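Local structure of Cag38821 (Sulfolobus islandicus rod-shaped virus 1, 2X48) at residues D19-S22 and V23-L27; E45-V48 and R49-E53. The protein is of unknown function but contains a helix-turn-helix motif and probably binds DNA. All coordinates share one frame; numbering follows the deposited sequence.

Interaction 1 of 2, residues D19-S22 and V23-L27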
ATOM      1  N   ASP A  19       0.439  -0.574   8.964  1.00 57.89           N
ATOM      2  CA  ASP A  19       1.300  -1.281   8.028  1.00 53.96           C
ATOM      3  C   ASP A  19       0.908  -0.967   6.586  1.00 52.25           C
ATOM      4  O   ASP A  19       1.775  -0.871   5.711  1.00 51.23           O
ATOM      5  CB  ASP A  19       1.238  -2.800   8.257  1.00 52.35           C
ATOM      6  CG  ASP A  19       1.758  -3.226   9.643  1.00 56.63           C
ATOM      7  OD1 ASP A  19       2.426  -2.415  10.335  1.00 61.83           O
ATOM      8  OD2 ASP A  19       1.493  -4.384  10.042  1.00 57.91           O
ATOM      9  N   LEU A  20      -0.390  -0.823   6.330  1.00 46.74           N
ATOM     10  CA  LEU A  20      -0.861  -0.497   4.982  1.00 44.25           C
ATOM     11  C   LEU A  20      -0.332   0.863   4.588  1.00 43.10           C
ATOM     12  O   LEU A  20       0.131   1.050   3.458  1.00 41.30           O
ATOM     13  CB  LEU A  20      -2.395  -0.490   4.875  1.00 45.64           C
ATOM     14  CG  LEU A  20      -3.165  -1.812   4.803  1.00 47.01           C
ATOM     15  CD1 LEU A  20      -4.666  -1.524   4.795  1.00 49.43           C
ATOM     16  CD2 LEU A  20      -2.765  -2.636   3.578  1.00 45.20           C
ATOM     17  N   VAL A  21      -0.404   1.817   5.513  1.00 45.42           N
ATOM     18  CA  VAL A  21       0.128   3.161   5.256  1.00 45.37           C
ATOM     19  C   VAL A  21       1.599   3.067   4.854  1.00 44.05           C
ATOM     20  O   VAL A  21       1.996   3.618   3.828  1.00 42.79           O
ATOM     21  CB  VAL A  21      -0.037   4.083   6.477  1.00 49.68           C
ATOM     22  CG1 VAL A  21       0.787   5.360   6.304  1.00 50.53           C
ATOM     23  CG2 VAL A  21      -1.518   4.407   6.691  1.00 51.39           C
ATOM     24  N   SER A  22       2.387   2.333   5.640  1.00 45.34           N
ATOM     25  CA  SER A  22       3.809   2.156   5.370  1.00 45.31           C
ATOM     26  C   SER A  22       4.084   1.582   3.985  1.00 42.66           C
ATOM     27  O   SER A  22       4.967   2.072   3.282  1.00 42.49           O
ATOM     28  CB  SER A  22       4.451   1.274   6.428  1.00 48.31           C
ATOM     29  OG  SER A  22       4.732   2.016   7.596  1.00 51.98           O
ATOM     30  N   VAL A  23       3.331   0.558   3.588  1.00 41.51           N
ATOM     31  CA  VAL A  23       3.488  -0.027   2.253  1.00 39.73           C
ATOM     32  C   VAL A  23       3.095   0.985   1.172  1.00 38.00           C
ATOM     33  O   VAL A  23       3.784   1.129   0.160  1.00 37.15           O
ATOM     34  CB  VAL A  23       2.657  -1.307   2.091  1.00 40.00           C
ATOM     35  CG1 VAL A  23       2.702  -1.807   0.640  1.00 39.21           C
ATOM     36  CG2 VAL A  23       3.176  -2.384   3.031  1.00 42.60           C
ATOM     37  N   ALA A  24       1.997   1.698   1.404  1.00 38.28           N
ATOM     38  CA  ALA A  24       1.540   2.729   0.492  1.00 37.52           C
ATOM     39  C   ALA A  24       2.667   3.708   0.247  1.00 38.18           C
ATOM     40  O   ALA A  24       2.973   4.023  -0.903  1.00 37.05           O
ATOM     41  CB  ALA A  24       0.324   3.450   1.065  1.00 39.07           C
ATOM     42  N   HIS A  25       3.287   4.177   1.331  1.00 41.06           N
ATOM     43  CA  HIS A  25       4.419   5.128   1.243  1.00 43.23           C
ATOM     44  C   HIS A  25       5.572   4.576   0.414  1.00 42.74           C
ATOM     45  O   HIS A  25       6.145   5.312  -0.393  1.00 43.52           O
ATOM     46  CB  HIS A  25       4.965   5.521   2.627  1.00 46.77           C
ATOM     47  CG  HIS A  25       4.068   6.434   3.410  1.00 50.53           C
ATOM     48  ND1 HIS A  25       4.234   6.654   4.763  1.00 55.31           N
ATOM     49  CD2 HIS A  25       2.996   7.174   3.037  1.00 51.53           C
ATOM     50  CE1 HIS A  25       3.310   7.498   5.185  1.00 57.84           C
ATOM     51  NE2 HIS A  25       2.545   7.829   4.158  1.00 55.55           N
ATOM     52  N   GLU A  26       5.920   3.304   0.620  1.00 42.79           N
ATOM     53  CA  GLU A  26       7.012   2.677  -0.145  1.00 43.57           C
ATOM     54  C   GLU A  26       6.677   2.579  -1.625  1.00 41.02           C
ATOM     55  O   GLU A  26       7.522   2.830  -2.480  1.00 42.35           O
ATOM     56  CB  GLU A  26       7.377   1.279   0.379  1.00 45.38           C
ATOM     57  CG  GLU A  26       8.488   1.267   1.439  1.00 50.65           C
ATOM     58  CD  GLU A  26       9.444   0.071   1.334  1.00 55.78           C
ATOM     59  OE1 GLU A  26      10.099  -0.214   2.360  1.00 61.44           O
ATOM     60  OE2 GLU A  26       9.561  -0.574   0.253  1.00 54.55           O
ATOM     61  N   LEU A  27       5.454   2.195  -1.933  1.00 38.65           N
ATOM     62  CA  LEU A  27       5.095   1.962  -3.325  1.00 37.53           C
ATOM     63  C   LEU A  27       5.052   3.288  -4.092  1.00 37.01           C
ATOM     64  O   LEU A  27       5.451   3.357  -5.260  1.00 37.40           O
ATOM     65  CB  LEU A  27       3.775   1.193  -3.418  1.00 36.31           C
ATOM     66  CG  LEU A  27       3.814  -0.221  -2.832  1.00 37.49           C
ATOM     67  CD1 LEU A  27       2.407  -0.827  -2.792  1.00 37.17           C
ATOM     68  CD2 LEU A  27       4.771  -1.137  -3.611  1.00 38.36           C
TER
HETATM   69  O   HOH W   1       5.643   5.174   7.303  1.00  2.00           O

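Interaction 2 of 2, residues E45-V48 and R49-E53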
ATOM      1  N   GLU A  45      -8.988   4.151  -3.809  1.00 68.88           N
ATOM      2  CA  GLU A  45      -8.076   5.226  -4.171  1.00 64.98           C
ATOM      3  C   GLU A  45      -8.150   6.380  -3.164  1.00 66.36           C
ATOM      4  O   GLU A  45      -7.152   7.048  -2.916  1.00 63.27           O
ATOM      5  CB  GLU A  45      -8.356   5.714  -5.598  1.00 67.04           C
ATOM      6  CG  GLU A  45      -8.082   4.647  -6.665  1.00 66.67           C
ATOM      7  CD  GLU A  45      -8.112   5.182  -8.092  1.00 69.05           C
ATOM      8  OE1 GLU A  45      -7.473   6.221  -8.363  1.00 67.03           O
ATOM      9  OE2 GLU A  45      -8.761   4.542  -8.952  1.00 74.38           O
ATOM     10  N   ARG A  46      -9.319   6.586  -2.565  1.00 72.29           N
ATOM     11  CA  ARG A  46      -9.489   7.604  -1.531  1.00 75.54           C
ATOM     12  C   ARG A  46      -8.658   7.309  -0.286  1.00 73.28           C
ATOM     13  O   ARG A  46      -7.986   8.201   0.231  1.00 73.30           O
ATOM     14  CB  ARG A  46     -10.965   7.756  -1.169  1.00 83.83           C
ATOM     15  CG  ARG A  46     -11.757   8.383  -2.284  1.00 88.20           C
ATOM     16  CD  ARG A  46     -13.256   8.328  -2.041  1.00 99.61           C
ATOM     17  NE  ARG A  46     -13.694   9.186  -0.942  1.00106.77           N
ATOM     18  CZ  ARG A  46     -13.787  10.516  -0.998  1.00111.61           C
ATOM     19  NH1 ARG A  46     -13.444  11.185  -2.098  1.00109.62           N
ATOM     20  NH2 ARG A  46     -14.220  11.187   0.065  1.00118.95           N
ATOM     21  N   LYS A  47      -8.706   6.066   0.191  1.00 72.52           N
ATOM     22  CA  LYS A  47      -7.877   5.637   1.323  1.00 70.96           C
ATOM     23  C   LYS A  47      -6.388   5.855   1.031  1.00 65.18           C
ATOM     24  O   LYS A  47      -5.651   6.379   1.868  1.00 66.05           O
ATOM     25  CB  LYS A  47      -8.125   4.159   1.645  1.00 71.09           C
ATOM     26  CG  LYS A  47      -9.357   3.890   2.485  1.00 78.45           C
ATOM     27  CD  LYS A  47      -9.100   4.175   3.958  1.00 82.09           C
ATOM     28  CE  LYS A  47     -10.284   3.773   4.813  1.00 90.76           C
ATOM     29  NZ  LYS A  47     -10.129   4.207   6.231  1.00 96.84           N
ATOM     30  N   VAL A  48      -5.959   5.454  -0.163  1.00 60.69           N
ATOM     31  CA  VAL A  48      -4.569   5.628  -0.583  1.00 56.21           C
ATOM     32  C   VAL A  48      -4.169   7.107  -0.617  1.00 57.57           C
ATOM     33  O   VAL A  48      -3.077   7.450  -0.193  1.00 57.04           O
ATOM     34  CB  VAL A  48      -4.286   4.994  -1.968  1.00 52.82           C
ATOM     35  CG1 VAL A  48      -2.835   5.245  -2.379  1.00 49.52           C
ATOM     36  CG2 VAL A  48      -4.602   3.492  -1.964  1.00 52.68           C
ATOM     37  N   ARG A  49      -5.044   7.984  -1.106  1.00 60.48           N
ATOM     38  CA  ARG A  49      -4.753   9.418  -1.114  1.00 63.09           C
ATOM     39  C   ARG A  49      -4.556   9.924   0.318  1.00 67.49           C
ATOM     40  O   ARG A  49      -3.604  10.654   0.581  1.00 68.74           O
ATOM     41  CB  ARG A  49      -5.838  10.218  -1.858  1.00 66.67           C
ATOM     42  CG  ARG A  49      -5.909   9.912  -3.365  1.00 64.02           C
ATOM     43  CD  ARG A  49      -6.538  11.018  -4.206  1.00 68.06           C
ATOM     44  NE  ARG A  49      -7.864  11.432  -3.734  1.00 74.36           N
ATOM     45  CZ  ARG A  49      -9.016  10.811  -4.008  1.00 77.54           C
ATOM     46  NH1 ARG A  49     -10.157  11.289  -3.518  1.00 84.34           N
ATOM     47  NH2 ARG A  49      -9.039   9.711  -4.757  1.00 75.41           N
ATOM     48  N   ARG A  50      -5.433   9.514   1.236  1.00 71.04           N
ATOM     49  CA  ARG A  50      -5.266   9.810   2.668  1.00 76.43           C
ATOM     50  C   ARG A  50      -3.928   9.311   3.187  1.00 74.09           C
ATOM     51  O   ARG A  50      -3.256   9.994   3.956  1.00 78.64           O
ATOM     52  CB  ARG A  50      -6.341   9.122   3.509  1.00 80.39           C
ATOM     53  CG  ARG A  50      -7.735   9.659   3.372  1.00 85.97           C
ATOM     54  CD  ARG A  50      -8.734   8.682   4.023  1.00 90.74           C
ATOM     55  NE  ARG A  50      -9.953   9.327   4.523  1.00100.41           N
ATOM     56  CZ  ARG A  50     -10.986   8.671   5.052  1.00106.56           C
ATOM     57  NH1 ARG A  50     -10.961   7.338   5.145  1.00103.75           N
ATOM     58  NH2 ARG A  50     -12.055   9.343   5.487  1.00115.50           N
ATOM     59  N   TYR A  51      -3.565   8.098   2.795  1.00 68.36           N
ATOM     60  CA  TYR A  51      -2.333   7.487   3.280  1.00 66.86           C
ATOM     61  C   TYR A  51      -1.112   8.282   2.853  1.00 66.45           C
ATOM     62  O   TYR A  51      -0.206   8.496   3.648  1.00 70.16           O
ATOM     63  CB  TYR A  51      -2.195   6.047   2.779  1.00 61.44           C
ATOM     64  CG  TYR A  51      -3.185   5.041   3.341  1.00 62.90           C
ATOM     65  CD1 TYR A  51      -3.983   5.331   4.450  1.00 69.09           C
ATOM     66  CD2 TYR A  51      -3.285   3.770   2.778  1.00 59.34           C
ATOM     67  CE1 TYR A  51      -4.867   4.395   4.958  1.00 71.43           C
ATOM     68  CE2 TYR A  51      -4.161   2.828   3.278  1.00 61.74           C
ATOM     69  CZ  TYR A  51      -4.952   3.146   4.369  1.00 67.68           C
ATOM     70  OH  TYR A  51      -5.821   2.206   4.868  1.00 71.08           O
ATOM     71  N   LEU A  52      -1.104   8.735   1.604  1.00 63.25           N
ATOM     72  CA  LEU A  52       0.059   9.409   1.032  1.00 63.12           C
ATOM     73  C   LEU A  52       0.230  10.841   1.516  1.00 69.83           C
ATOM     74  O   LEU A  52       1.281  11.435   1.296  1.00 71.86           O
ATOM     75  CB  LEU A  52       0.007   9.379  -0.501  1.00 58.53           C
ATOM     76  CG  LEU A  52      -0.037   7.989  -1.137  1.00 53.33           C
ATOM     77  CD1 LEU A  52       0.016   8.110  -2.635  1.00 50.93           C
ATOM     78  CD2 LEU A  52       1.094   7.121  -0.630  1.00 52.48           C
ATOM     79  N   GLU A  53      -0.782  11.393   2.183  1.00 74.53           N
ATOM     80  CA  GLU A  53      -0.659  12.734   2.772  1.00 82.78           C
ATOM     81  C   GLU A  53      -0.135  12.694   4.222  1.00 89.72           C
ATOM     82  O   GLU A  53      -0.234  13.693   4.938  1.00 98.55           O
ATOM     83  CB  GLU A  53      -1.991  13.503   2.676  1.00 86.34           C
ATOM     84  CG  GLU A  53      -3.119  13.046   3.607  1.00 89.43           C
ATOM     85  CD  GLU A  53      -4.378  13.898   3.474  1.00 94.58           C
ATOM     86  OE1 GLU A  53      -4.781  14.546   4.467  1.00103.49           O
ATOM     87  OE2 GLU A  53      -4.964  13.924   2.372  1.00 90.84           O
TER

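Interaction 1 of 2, residues D19-S22 and V23-L27
Val21 and His25, one turn apart on helix 17-29, lie side by side and point the same way. The CG1 methyl of Val21 sits over a face of the imidazole, 3.9 Å from the ring centroid and 28° off its normal, a CH-pi contact. Val21 holds CG1 anti to the backbone N (chi1 168°), which brings this branch to the ring, while CG2 turns to Tyr51. The carbonyl O of Val21 lies above the ring plane toward its rim, and also accepts a hydrogen bond from His25 N at 2.9 Å. Three further i to i+4 bonds, from Val23 N, Ala24 N and Glu26 N, continue the regular helix.

The tightly packed side belongs to Leu20, Val23, Ala24 and Leu27, which turn into the core. Small Ala24 suits the close approach of Tyr51 and Leu52; Leu20, Val23 and Ala24 all meet Leu41, while Leu27 meets Ile37 and Tyr12. On the solvent side the contact is looser: one water joins Ser22 OG to His25 ND1, at 3.3 Å from each. Polar Ser22 suits this exposed position, as does Glu26, whose OE2 reaches Tyr12 OH. Asp19 OD2 turns back to Glu15 N near the start of the helix.

Because His25 NE2 bonds to the carbonyl O of Tyr51, that nitrogen should carry a proton; this bond, with Val21 CG1 over one ring face, probably fixes the ring's orientation, the water being a weaker tie.

Interaction 2 of 2, residues E45-V48 and R49-E53
Arg46 and Arg49 meet on helix 45-52, the last helix of a helix-turn-helix and, by its position, probably the recognition helix. Four backbone bonds of the i to i+4 kind span the two segments, among them Arg50 N to Arg46 O at 3.0 Å, with an N-H...O angle of 171°.

The charged contacts pair basic groups. Arg49 bends at chi3 (-54°) and folds its guanidinium back over Arg46, with Arg46 CA above one face and Arg46 CG 3.5 Å from Arg49 NH1. The guanidinium planes of the two arginines stand 70° apart, and their NH1 atoms approach to 3.6 Å. Lys47 NZ comes to the edge of the Arg50 guanidinium, 3.4 Å from Arg50 NH1. Such a cluster is consistent with a surface that meets DNA phosphates; Lys47 NZ also has a long, weak ion pair with Glu17.

Apolar packing marks the inner side. Val48 CG1 lies 4.0 Å from Leu52 CD1, and branched Val48 fits against Ile37 and Ala38.

Tyr51 is both apolar and polar: its ring packs against helix 17-29, its OH bonds to Glu17 OE2, and Lys47 O sits above one ring face, 3.2 Å from Tyr51 CG.

Overall arrangement
Interaction 1 comes first along the chain, on helix 17-29, and interaction 2 follows on helix 45-52; helix 34-41 lies between them in sequence and packs against both. Their centres are about 10 Å apart, and the two helices touch directly. Besides the histidine tie near the C-terminal end of the later helix, Ala24 O lies 3.6 Å from Leu52 CD2, and Leu20 CD1 rests 3.9 Å from Tyr51 OH. The strands 3-7 and 10-14 form a hairpin whose second strand packs against helix 17-29. The first helix thus joins the hairpin to the probable recognition helix, whose basic residues could then face DNA.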